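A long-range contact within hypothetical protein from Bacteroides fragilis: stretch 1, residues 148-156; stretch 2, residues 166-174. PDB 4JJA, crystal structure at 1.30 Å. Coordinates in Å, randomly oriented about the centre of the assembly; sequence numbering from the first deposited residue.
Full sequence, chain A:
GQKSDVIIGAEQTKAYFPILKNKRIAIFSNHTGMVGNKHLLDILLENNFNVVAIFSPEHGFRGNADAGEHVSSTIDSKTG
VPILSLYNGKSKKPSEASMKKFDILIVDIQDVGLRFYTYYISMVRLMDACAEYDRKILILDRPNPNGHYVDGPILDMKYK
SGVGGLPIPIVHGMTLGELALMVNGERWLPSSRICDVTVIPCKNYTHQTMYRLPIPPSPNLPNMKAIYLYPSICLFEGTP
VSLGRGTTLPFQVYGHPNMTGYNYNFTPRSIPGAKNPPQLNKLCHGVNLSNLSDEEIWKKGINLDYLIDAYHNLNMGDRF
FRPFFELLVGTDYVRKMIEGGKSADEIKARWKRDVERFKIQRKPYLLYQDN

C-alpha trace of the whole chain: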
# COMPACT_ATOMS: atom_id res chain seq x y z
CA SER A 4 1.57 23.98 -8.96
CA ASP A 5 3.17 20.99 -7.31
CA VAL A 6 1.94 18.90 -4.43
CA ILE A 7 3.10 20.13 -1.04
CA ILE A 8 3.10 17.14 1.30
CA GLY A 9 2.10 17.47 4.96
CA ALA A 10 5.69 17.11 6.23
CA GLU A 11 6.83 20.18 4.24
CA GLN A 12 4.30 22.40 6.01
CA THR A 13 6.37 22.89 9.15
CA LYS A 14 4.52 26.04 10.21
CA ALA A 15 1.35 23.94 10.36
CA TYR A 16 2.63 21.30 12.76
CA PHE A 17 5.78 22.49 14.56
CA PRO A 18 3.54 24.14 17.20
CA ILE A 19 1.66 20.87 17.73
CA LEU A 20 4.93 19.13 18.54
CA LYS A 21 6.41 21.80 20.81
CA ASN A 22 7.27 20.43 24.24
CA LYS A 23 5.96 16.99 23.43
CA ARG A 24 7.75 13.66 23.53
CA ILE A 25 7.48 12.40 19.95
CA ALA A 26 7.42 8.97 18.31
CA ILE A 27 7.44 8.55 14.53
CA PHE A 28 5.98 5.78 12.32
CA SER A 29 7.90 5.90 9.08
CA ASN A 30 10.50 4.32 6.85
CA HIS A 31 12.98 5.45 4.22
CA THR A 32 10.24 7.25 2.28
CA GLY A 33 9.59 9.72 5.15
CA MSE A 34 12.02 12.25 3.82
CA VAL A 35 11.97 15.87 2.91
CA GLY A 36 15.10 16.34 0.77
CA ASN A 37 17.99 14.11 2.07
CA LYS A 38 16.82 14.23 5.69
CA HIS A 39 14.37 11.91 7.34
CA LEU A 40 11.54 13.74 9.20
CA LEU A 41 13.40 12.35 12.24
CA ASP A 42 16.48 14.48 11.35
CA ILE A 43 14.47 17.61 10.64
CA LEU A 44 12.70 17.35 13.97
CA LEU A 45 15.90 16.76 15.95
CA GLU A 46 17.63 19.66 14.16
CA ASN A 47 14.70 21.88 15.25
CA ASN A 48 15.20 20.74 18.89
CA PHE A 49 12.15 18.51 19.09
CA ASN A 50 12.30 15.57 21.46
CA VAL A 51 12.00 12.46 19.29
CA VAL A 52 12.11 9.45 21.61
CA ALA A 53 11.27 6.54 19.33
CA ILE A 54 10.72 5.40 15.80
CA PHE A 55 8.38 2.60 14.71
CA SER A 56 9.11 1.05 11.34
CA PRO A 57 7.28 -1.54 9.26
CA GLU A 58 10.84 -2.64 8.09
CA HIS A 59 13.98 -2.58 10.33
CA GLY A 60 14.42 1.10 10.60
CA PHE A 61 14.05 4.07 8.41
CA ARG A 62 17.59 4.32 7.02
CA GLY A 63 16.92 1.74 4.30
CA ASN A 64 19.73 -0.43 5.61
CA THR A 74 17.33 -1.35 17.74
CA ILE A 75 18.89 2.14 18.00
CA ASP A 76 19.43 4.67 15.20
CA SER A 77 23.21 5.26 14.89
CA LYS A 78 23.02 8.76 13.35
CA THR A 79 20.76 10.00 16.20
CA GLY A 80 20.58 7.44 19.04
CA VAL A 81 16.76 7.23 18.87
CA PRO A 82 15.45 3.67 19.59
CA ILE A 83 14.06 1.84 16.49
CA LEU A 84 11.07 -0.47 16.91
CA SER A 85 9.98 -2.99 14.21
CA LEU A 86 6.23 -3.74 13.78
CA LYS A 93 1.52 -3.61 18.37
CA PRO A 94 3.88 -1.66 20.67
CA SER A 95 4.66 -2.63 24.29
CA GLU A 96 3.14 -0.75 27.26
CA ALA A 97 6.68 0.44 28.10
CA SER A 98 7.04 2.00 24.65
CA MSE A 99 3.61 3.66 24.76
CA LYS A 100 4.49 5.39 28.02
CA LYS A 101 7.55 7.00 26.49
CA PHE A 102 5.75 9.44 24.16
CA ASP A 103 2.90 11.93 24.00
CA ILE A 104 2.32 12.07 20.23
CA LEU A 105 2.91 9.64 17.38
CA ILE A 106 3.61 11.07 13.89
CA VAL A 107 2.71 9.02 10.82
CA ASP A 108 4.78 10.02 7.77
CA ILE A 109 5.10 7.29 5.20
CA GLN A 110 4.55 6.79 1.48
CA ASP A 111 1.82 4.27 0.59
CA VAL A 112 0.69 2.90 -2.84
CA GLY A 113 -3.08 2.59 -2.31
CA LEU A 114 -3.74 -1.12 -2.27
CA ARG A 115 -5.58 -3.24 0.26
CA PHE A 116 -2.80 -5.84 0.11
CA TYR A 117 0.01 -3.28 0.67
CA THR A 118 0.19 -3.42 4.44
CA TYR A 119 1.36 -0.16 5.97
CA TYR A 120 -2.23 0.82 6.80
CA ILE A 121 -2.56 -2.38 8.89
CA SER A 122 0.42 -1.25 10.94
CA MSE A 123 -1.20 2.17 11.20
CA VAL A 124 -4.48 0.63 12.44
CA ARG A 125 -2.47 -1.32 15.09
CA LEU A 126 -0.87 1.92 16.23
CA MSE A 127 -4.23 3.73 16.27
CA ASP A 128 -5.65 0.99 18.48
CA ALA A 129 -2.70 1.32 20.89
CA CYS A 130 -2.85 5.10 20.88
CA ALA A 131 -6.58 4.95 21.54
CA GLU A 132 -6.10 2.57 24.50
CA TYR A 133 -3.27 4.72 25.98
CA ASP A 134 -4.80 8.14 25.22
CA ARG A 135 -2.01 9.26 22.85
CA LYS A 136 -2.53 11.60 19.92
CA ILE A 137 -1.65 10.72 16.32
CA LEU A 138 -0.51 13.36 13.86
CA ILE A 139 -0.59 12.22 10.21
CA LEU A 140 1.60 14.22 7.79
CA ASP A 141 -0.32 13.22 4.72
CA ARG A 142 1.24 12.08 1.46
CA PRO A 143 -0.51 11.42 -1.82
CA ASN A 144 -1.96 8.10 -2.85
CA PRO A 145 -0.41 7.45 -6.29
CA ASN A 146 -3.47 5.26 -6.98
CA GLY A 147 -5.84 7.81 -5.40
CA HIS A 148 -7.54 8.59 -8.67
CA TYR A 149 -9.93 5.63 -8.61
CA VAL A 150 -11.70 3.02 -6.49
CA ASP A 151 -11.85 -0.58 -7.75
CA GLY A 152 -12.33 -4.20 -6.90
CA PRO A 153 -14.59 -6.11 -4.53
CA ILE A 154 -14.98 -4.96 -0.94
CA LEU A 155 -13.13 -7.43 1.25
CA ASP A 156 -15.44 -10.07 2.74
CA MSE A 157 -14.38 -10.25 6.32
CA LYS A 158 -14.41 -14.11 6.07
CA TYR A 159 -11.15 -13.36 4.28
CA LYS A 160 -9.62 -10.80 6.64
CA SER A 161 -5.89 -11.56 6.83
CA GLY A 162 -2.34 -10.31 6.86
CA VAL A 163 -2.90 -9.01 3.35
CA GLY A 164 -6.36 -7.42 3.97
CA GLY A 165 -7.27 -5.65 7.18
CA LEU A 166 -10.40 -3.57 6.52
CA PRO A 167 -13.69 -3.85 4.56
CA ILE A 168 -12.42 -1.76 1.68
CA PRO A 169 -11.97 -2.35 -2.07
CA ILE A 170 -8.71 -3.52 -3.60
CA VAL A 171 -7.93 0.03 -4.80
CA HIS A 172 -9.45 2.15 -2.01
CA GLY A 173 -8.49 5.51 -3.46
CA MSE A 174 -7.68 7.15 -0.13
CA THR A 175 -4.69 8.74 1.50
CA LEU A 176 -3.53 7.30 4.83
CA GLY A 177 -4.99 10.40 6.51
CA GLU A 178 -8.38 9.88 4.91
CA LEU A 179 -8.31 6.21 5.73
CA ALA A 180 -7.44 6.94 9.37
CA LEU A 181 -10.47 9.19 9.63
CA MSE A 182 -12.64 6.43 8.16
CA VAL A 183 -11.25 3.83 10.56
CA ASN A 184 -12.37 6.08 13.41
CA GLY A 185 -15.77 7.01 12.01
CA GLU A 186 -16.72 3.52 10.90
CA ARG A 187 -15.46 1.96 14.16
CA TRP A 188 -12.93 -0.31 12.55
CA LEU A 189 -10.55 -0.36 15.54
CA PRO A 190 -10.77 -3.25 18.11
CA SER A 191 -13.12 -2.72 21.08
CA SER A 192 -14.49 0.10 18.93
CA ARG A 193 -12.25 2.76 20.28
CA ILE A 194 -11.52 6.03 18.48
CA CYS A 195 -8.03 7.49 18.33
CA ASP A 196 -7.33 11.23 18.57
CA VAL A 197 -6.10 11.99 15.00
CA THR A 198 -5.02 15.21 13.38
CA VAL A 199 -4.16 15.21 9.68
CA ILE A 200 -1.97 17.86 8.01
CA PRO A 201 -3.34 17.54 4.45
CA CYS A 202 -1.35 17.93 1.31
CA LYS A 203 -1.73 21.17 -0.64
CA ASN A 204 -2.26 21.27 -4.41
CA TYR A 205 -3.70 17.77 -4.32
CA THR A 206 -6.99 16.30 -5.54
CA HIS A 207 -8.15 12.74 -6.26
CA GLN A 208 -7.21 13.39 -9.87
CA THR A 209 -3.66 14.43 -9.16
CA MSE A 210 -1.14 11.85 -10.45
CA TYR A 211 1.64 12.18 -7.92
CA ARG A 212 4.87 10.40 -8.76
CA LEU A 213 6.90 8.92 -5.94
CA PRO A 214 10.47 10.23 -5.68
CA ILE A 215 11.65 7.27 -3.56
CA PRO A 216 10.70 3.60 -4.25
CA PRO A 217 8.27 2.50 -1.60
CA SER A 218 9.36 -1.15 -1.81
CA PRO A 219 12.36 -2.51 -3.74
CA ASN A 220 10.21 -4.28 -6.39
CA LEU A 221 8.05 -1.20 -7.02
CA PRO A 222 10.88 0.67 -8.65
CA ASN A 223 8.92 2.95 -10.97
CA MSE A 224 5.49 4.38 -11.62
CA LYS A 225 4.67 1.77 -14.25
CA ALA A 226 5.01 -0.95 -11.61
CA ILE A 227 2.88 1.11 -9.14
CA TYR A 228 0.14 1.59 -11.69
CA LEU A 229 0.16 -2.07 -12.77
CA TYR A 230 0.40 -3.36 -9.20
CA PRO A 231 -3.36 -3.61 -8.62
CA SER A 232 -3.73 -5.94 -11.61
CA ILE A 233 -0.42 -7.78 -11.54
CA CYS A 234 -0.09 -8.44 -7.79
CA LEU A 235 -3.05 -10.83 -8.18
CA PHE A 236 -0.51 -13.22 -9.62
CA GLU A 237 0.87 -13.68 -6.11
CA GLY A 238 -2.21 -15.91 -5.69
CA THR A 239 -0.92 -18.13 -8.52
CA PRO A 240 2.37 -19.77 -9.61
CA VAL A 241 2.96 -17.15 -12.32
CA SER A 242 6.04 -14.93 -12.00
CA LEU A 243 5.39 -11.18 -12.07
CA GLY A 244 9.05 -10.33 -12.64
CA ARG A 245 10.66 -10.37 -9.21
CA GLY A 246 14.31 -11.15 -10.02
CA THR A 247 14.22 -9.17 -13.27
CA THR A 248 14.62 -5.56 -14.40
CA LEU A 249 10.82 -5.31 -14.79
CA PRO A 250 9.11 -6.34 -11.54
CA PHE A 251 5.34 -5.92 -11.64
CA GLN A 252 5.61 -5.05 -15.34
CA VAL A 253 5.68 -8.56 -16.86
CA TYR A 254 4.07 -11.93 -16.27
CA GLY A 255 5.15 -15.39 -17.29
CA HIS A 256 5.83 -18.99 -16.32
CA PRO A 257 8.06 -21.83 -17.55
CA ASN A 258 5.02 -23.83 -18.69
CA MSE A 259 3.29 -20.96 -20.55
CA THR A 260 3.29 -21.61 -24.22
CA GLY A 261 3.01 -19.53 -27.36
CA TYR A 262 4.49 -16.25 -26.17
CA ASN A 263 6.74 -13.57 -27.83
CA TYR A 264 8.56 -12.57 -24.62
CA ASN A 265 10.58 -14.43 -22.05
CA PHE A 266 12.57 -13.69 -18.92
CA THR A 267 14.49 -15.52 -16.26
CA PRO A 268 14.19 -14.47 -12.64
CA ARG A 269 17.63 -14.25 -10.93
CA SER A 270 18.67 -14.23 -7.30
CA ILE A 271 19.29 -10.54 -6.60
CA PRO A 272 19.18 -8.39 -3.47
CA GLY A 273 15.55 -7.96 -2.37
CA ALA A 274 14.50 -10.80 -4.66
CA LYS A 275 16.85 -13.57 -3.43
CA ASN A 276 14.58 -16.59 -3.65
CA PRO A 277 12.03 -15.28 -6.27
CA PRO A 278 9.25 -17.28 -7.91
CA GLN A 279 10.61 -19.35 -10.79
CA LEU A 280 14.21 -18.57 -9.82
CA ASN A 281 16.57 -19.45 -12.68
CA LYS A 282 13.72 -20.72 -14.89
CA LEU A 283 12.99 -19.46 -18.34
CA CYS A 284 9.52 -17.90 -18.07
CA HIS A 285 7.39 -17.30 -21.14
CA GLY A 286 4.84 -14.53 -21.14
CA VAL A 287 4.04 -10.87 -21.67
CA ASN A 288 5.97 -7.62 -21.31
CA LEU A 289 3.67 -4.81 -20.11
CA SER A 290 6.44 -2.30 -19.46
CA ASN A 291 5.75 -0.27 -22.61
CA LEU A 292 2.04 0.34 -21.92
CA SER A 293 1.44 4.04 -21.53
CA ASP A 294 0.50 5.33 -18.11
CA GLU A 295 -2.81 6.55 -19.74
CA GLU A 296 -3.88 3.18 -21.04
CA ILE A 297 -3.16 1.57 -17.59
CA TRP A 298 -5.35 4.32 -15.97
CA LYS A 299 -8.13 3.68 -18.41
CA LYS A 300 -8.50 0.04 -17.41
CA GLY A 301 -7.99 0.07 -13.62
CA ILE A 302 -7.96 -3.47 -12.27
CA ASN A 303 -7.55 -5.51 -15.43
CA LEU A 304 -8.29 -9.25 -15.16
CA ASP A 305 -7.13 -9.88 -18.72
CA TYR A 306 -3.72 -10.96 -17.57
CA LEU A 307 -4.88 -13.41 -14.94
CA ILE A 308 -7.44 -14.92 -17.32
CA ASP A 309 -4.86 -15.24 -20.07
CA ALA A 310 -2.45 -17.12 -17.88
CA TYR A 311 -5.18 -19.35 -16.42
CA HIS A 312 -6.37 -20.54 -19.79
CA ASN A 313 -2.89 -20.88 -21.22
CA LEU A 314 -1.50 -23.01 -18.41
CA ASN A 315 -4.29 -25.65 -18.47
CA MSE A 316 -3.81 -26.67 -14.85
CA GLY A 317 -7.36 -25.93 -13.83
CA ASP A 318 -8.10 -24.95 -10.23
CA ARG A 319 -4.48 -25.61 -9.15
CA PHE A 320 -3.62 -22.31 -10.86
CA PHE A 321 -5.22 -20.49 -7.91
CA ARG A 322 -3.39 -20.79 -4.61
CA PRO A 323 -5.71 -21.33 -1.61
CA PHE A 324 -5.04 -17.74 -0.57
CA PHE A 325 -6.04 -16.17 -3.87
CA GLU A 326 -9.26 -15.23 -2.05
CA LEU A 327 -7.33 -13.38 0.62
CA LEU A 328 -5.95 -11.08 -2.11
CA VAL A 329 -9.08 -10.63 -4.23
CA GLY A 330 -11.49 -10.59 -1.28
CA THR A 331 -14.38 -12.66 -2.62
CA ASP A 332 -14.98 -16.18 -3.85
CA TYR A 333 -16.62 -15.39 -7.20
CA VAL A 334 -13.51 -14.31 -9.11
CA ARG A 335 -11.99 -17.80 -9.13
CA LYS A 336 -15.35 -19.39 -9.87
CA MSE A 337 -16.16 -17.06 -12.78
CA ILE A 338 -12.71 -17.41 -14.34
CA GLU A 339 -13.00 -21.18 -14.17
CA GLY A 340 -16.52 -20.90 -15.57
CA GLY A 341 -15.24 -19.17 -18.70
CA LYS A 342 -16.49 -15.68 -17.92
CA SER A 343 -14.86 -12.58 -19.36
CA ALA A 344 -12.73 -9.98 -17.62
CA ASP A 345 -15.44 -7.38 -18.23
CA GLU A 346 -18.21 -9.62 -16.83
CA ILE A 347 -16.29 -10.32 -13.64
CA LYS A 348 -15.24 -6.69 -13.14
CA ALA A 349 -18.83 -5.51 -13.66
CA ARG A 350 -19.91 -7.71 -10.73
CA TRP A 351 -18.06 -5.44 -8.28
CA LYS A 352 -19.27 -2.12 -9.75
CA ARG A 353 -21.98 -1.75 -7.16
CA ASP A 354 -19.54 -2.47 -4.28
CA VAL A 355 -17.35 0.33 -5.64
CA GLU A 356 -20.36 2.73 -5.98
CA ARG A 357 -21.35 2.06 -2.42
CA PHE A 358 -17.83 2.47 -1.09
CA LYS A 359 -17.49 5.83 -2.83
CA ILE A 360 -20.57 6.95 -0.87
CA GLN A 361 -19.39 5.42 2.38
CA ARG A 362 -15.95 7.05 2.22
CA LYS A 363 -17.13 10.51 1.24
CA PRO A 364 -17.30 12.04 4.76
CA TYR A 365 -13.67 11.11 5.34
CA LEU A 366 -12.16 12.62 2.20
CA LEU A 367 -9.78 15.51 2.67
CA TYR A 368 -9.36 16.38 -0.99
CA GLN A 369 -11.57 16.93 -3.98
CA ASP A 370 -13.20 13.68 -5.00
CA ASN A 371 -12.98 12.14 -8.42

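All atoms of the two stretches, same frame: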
# COMPACT_ATOMS: atom_id res chain seq x y z
N HIS A 148 -6.70 8.06 -7.63
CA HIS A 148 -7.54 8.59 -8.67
C HIS A 148 -8.72 7.70 -8.99
O HIS A 148 -9.56 8.08 -9.83
CB HIS A 148 -6.73 8.86 -9.95
CG HIS A 148 -5.96 7.66 -10.44
ND1 HIS A 148 -4.88 7.17 -9.73
CD2 HIS A 148 -6.12 6.86 -11.52
CE1 HIS A 148 -4.41 6.10 -10.37
NE2 HIS A 148 -5.14 5.90 -11.47
N TYR A 149 -8.81 6.53 -8.37
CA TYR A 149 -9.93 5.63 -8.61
C TYR A 149 -10.15 4.75 -7.42
O TYR A 149 -9.34 4.68 -6.51
CB TYR A 149 -9.78 4.83 -9.89
CG TYR A 149 -8.73 3.75 -9.94
CD1 TYR A 149 -7.38 4.01 -9.79
CD2 TYR A 149 -9.11 2.41 -10.20
CE1 TYR A 149 -6.43 2.96 -9.91
CE2 TYR A 149 -8.19 1.42 -10.32
CZ TYR A 149 -6.85 1.69 -10.21
OH TYR A 149 -5.95 0.67 -10.39
N VAL A 150 -11.28 4.04 -7.46
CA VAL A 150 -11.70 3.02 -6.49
C VAL A 150 -12.05 1.79 -7.33
O VAL A 150 -12.74 1.91 -8.36
CB VAL A 150 -12.88 3.49 -5.65
CG1 VAL A 150 -13.32 2.41 -4.65
CG2 VAL A 150 -12.54 4.82 -4.95
N ASP A 151 -11.58 0.60 -6.93
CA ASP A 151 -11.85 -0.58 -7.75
C ASP A 151 -11.71 -1.85 -6.95
O ASP A 151 -10.97 -1.94 -5.97
CB ASP A 151 -10.88 -0.60 -8.96
CG ASP A 151 -11.47 -1.19 -10.22
OD1 ASP A 151 -12.62 -1.61 -10.22
OD2 ASP A 151 -10.68 -1.21 -11.21
N GLY A 152 -12.40 -2.86 -7.45
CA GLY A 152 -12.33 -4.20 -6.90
C GLY A 152 -13.41 -4.47 -5.86
O GLY A 152 -14.06 -3.56 -5.36
N PRO A 153 -13.64 -5.76 -5.55
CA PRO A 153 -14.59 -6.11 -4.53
C PRO A 153 -14.22 -5.54 -3.17
O PRO A 153 -13.03 -5.47 -2.84
CB PRO A 153 -14.52 -7.65 -4.48
CG PRO A 153 -13.72 -8.08 -5.58
CD PRO A 153 -12.90 -6.92 -6.05
N ILE A 154 -15.21 -5.21 -2.36
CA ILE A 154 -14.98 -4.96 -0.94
C ILE A 154 -14.58 -6.28 -0.30
O ILE A 154 -15.20 -7.31 -0.55
CB ILE A 154 -16.22 -4.32 -0.27
CG1 ILE A 154 -16.50 -2.89 -0.86
CG2 ILE A 154 -16.06 -4.25 1.24
CD1 ILE A 154 -17.85 -2.27 -0.47
N LEU A 155 -13.59 -6.24 0.58
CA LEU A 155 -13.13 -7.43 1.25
C LEU A 155 -14.22 -8.02 2.13
O LEU A 155 -14.72 -7.35 3.02
CB LEU A 155 -11.92 -7.12 2.10
CG LEU A 155 -11.29 -8.24 2.88
CD1 LEU A 155 -10.85 -9.40 2.01
CD2 LEU A 155 -10.13 -7.70 3.68
N ASP A 156 -14.57 -9.28 1.87
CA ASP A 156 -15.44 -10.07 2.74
C ASP A 156 -14.64 -10.39 3.98
O ASP A 156 -13.53 -10.88 3.92
CB ASP A 156 -15.92 -11.33 2.02
CG ASP A 156 -17.00 -12.10 2.78
OD1 ASP A 156 -16.90 -12.21 4.00
OD2 ASP A 156 -17.90 -12.61 2.07
N LEU A 166 -9.22 -4.42 6.39
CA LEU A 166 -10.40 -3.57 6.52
C LEU A 166 -11.39 -3.91 5.40
O LEU A 166 -10.96 -4.37 4.33
CB LEU A 166 -10.00 -2.11 6.40
CG LEU A 166 -9.11 -1.54 7.49
CD1 LEU A 166 -8.64 -0.13 7.13
CD2 LEU A 166 -9.83 -1.56 8.89
N PRO A 167 -12.68 -3.59 5.59
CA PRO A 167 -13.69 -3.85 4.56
C PRO A 167 -13.70 -2.74 3.52
O PRO A 167 -14.60 -1.89 3.46
CB PRO A 167 -15.00 -3.96 5.37
CG PRO A 167 -14.75 -3.06 6.52
CD PRO A 167 -13.30 -3.15 6.87
N ILE A 168 -12.68 -2.78 2.70
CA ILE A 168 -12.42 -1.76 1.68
C ILE A 168 -12.18 -2.48 0.36
O ILE A 168 -11.91 -3.68 0.32
CB ILE A 168 -11.25 -0.82 2.08
CG1 ILE A 168 -9.90 -1.59 2.17
CG2 ILE A 168 -11.56 -0.09 3.36
CD1 ILE A 168 -8.71 -0.73 2.57
N PRO A 169 -12.26 -1.77 -0.77
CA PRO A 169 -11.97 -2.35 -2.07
C PRO A 169 -10.47 -2.62 -2.24
O PRO A 169 -9.67 -2.26 -1.38
CB PRO A 169 -12.48 -1.29 -3.08
CG PRO A 169 -13.42 -0.40 -2.28
CD PRO A 169 -12.73 -0.38 -0.91
N ILE A 170 -10.10 -3.27 -3.33
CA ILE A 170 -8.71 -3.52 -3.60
C ILE A 170 -7.95 -2.21 -3.74
O ILE A 170 -6.87 -2.01 -3.14
CB ILE A 170 -8.53 -4.43 -4.86
CG1 ILE A 170 -9.10 -5.84 -4.58
CG2 ILE A 170 -7.09 -4.52 -5.31
CD1 ILE A 170 -9.09 -6.77 -5.80
N VAL A 171 -8.48 -1.32 -4.59
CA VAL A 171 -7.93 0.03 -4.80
C VAL A 171 -8.94 0.90 -4.04
O VAL A 171 -10.08 1.09 -4.50
CB VAL A 171 -7.84 0.36 -6.30
CG1 VAL A 171 -7.46 1.86 -6.46
CG2 VAL A 171 -6.88 -0.56 -7.04
N HIS A 172 -8.53 1.42 -2.88
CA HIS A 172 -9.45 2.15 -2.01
C HIS A 172 -9.53 3.65 -2.33
O HIS A 172 -10.49 4.32 -1.93
CB HIS A 172 -9.12 1.89 -0.54
CG HIS A 172 -7.70 2.16 -0.19
ND1 HIS A 172 -7.18 3.44 -0.13
CD2 HIS A 172 -6.70 1.31 0.16
CE1 HIS A 172 -5.92 3.35 0.26
NE2 HIS A 172 -5.59 2.06 0.39
N GLY A 173 -8.51 4.16 -3.03
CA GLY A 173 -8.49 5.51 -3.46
C GLY A 173 -8.21 6.58 -2.44
O GLY A 173 -8.40 7.75 -2.73
N MSE A 174 -7.76 6.21 -1.24
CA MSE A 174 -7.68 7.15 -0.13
C MSE A 174 -6.24 7.35 0.31
O MSE A 174 -5.40 6.47 0.19
CB MSE A 174 -8.47 6.64 1.08
CG MSE A 174 -9.93 6.40 0.71
SE MSE A 174 -11.04 5.63 2.11
CE MSE A 174 -11.28 7.18 3.06

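Val-171 lies at the heart of this contact and has more of its surface covered by the opposing stretch than any other residue here. Its CA-to-CB bond points toward the other stretch, and its CG1 methyl sits over the face of the Tyr-149 ring, 3.7 Å from the ring centroid and only 9° off the ring normal. This is a CH-pi contact: the weakly polarised methyl group meets the electron-rich face of the aromatic ring. The CA-to-CB bond of Tyr-149 points away from stretch 2, yet with chi1 in the p well the side chain comes back, so that Tyr-149 CE1 lies 3.8 Å from Val-171 CG1.

Prolines and branched aliphatic residues extend this apolar layer. Val-150 CG1 meets Pro-169 CG at 3.7 Å, and Ile-154 CG1 approaches the same Pro-169 CG at 4.2 Å, so the ring has an aliphatic neighbour from each of two residues. Pro-153 CD touches Ile-170 CD1 at 3.8 Å. Proline suits such places because its compact ring offers an apolar surface and its nitrogen carries no hydrogen that would need an acceptor. The CA-to-CB bond of Leu-155 points toward stretch 2, and Leu-155 CD2 lies 3.5 Å from the carbonyl oxygen Leu-166 O, a contact with backbone rather than with another apolar side chain.

The backbones run antiparallel, but regular pairing is confined to a single bridge. Asp-151 and Val-171 form its hydrogen-bonded pair: Asp-151 N donates to Val-171 O at 2.9 Å, and Val-171 N returns a bond to Asp-151 O, also at 2.9 Å. Farther along, Leu-155 N donates to Ile-168 O at 3.1 Å. Between these points Pro-153 and Pro-169 have no amide hydrogen to give, but CA-H...O contacts help hold the chains together, as between Pro-169 CA and Pro-153 O at 3.4 Å.

Two glycines permit the close approach. At Gly-152, phi of 93° and psi of 164° would jam a CB against the preceding carbonyl oxygen, and that CB would also lie 2.8 Å from Ile-170 CB. Gly-173 has a positive phi, and a CB there would clash with Tyr-149 O and Val-150 CG2.

At the polar edge, the carboxylate of Asp-151 leads away from stretch 2. Asp-151 OD1 accepts a weak hydrogen bond from Gly-152 N at 3.0 Å, and both carboxylate oxygens are hydrogen-bonded elsewhere in the structure. The CA-to-CB bond of His-172 points away from stretch 1, and His-172 ND1 accepts a hydrogen bond from Met-174 N at 3.0 Å, tying the ring to the backbone two residues on.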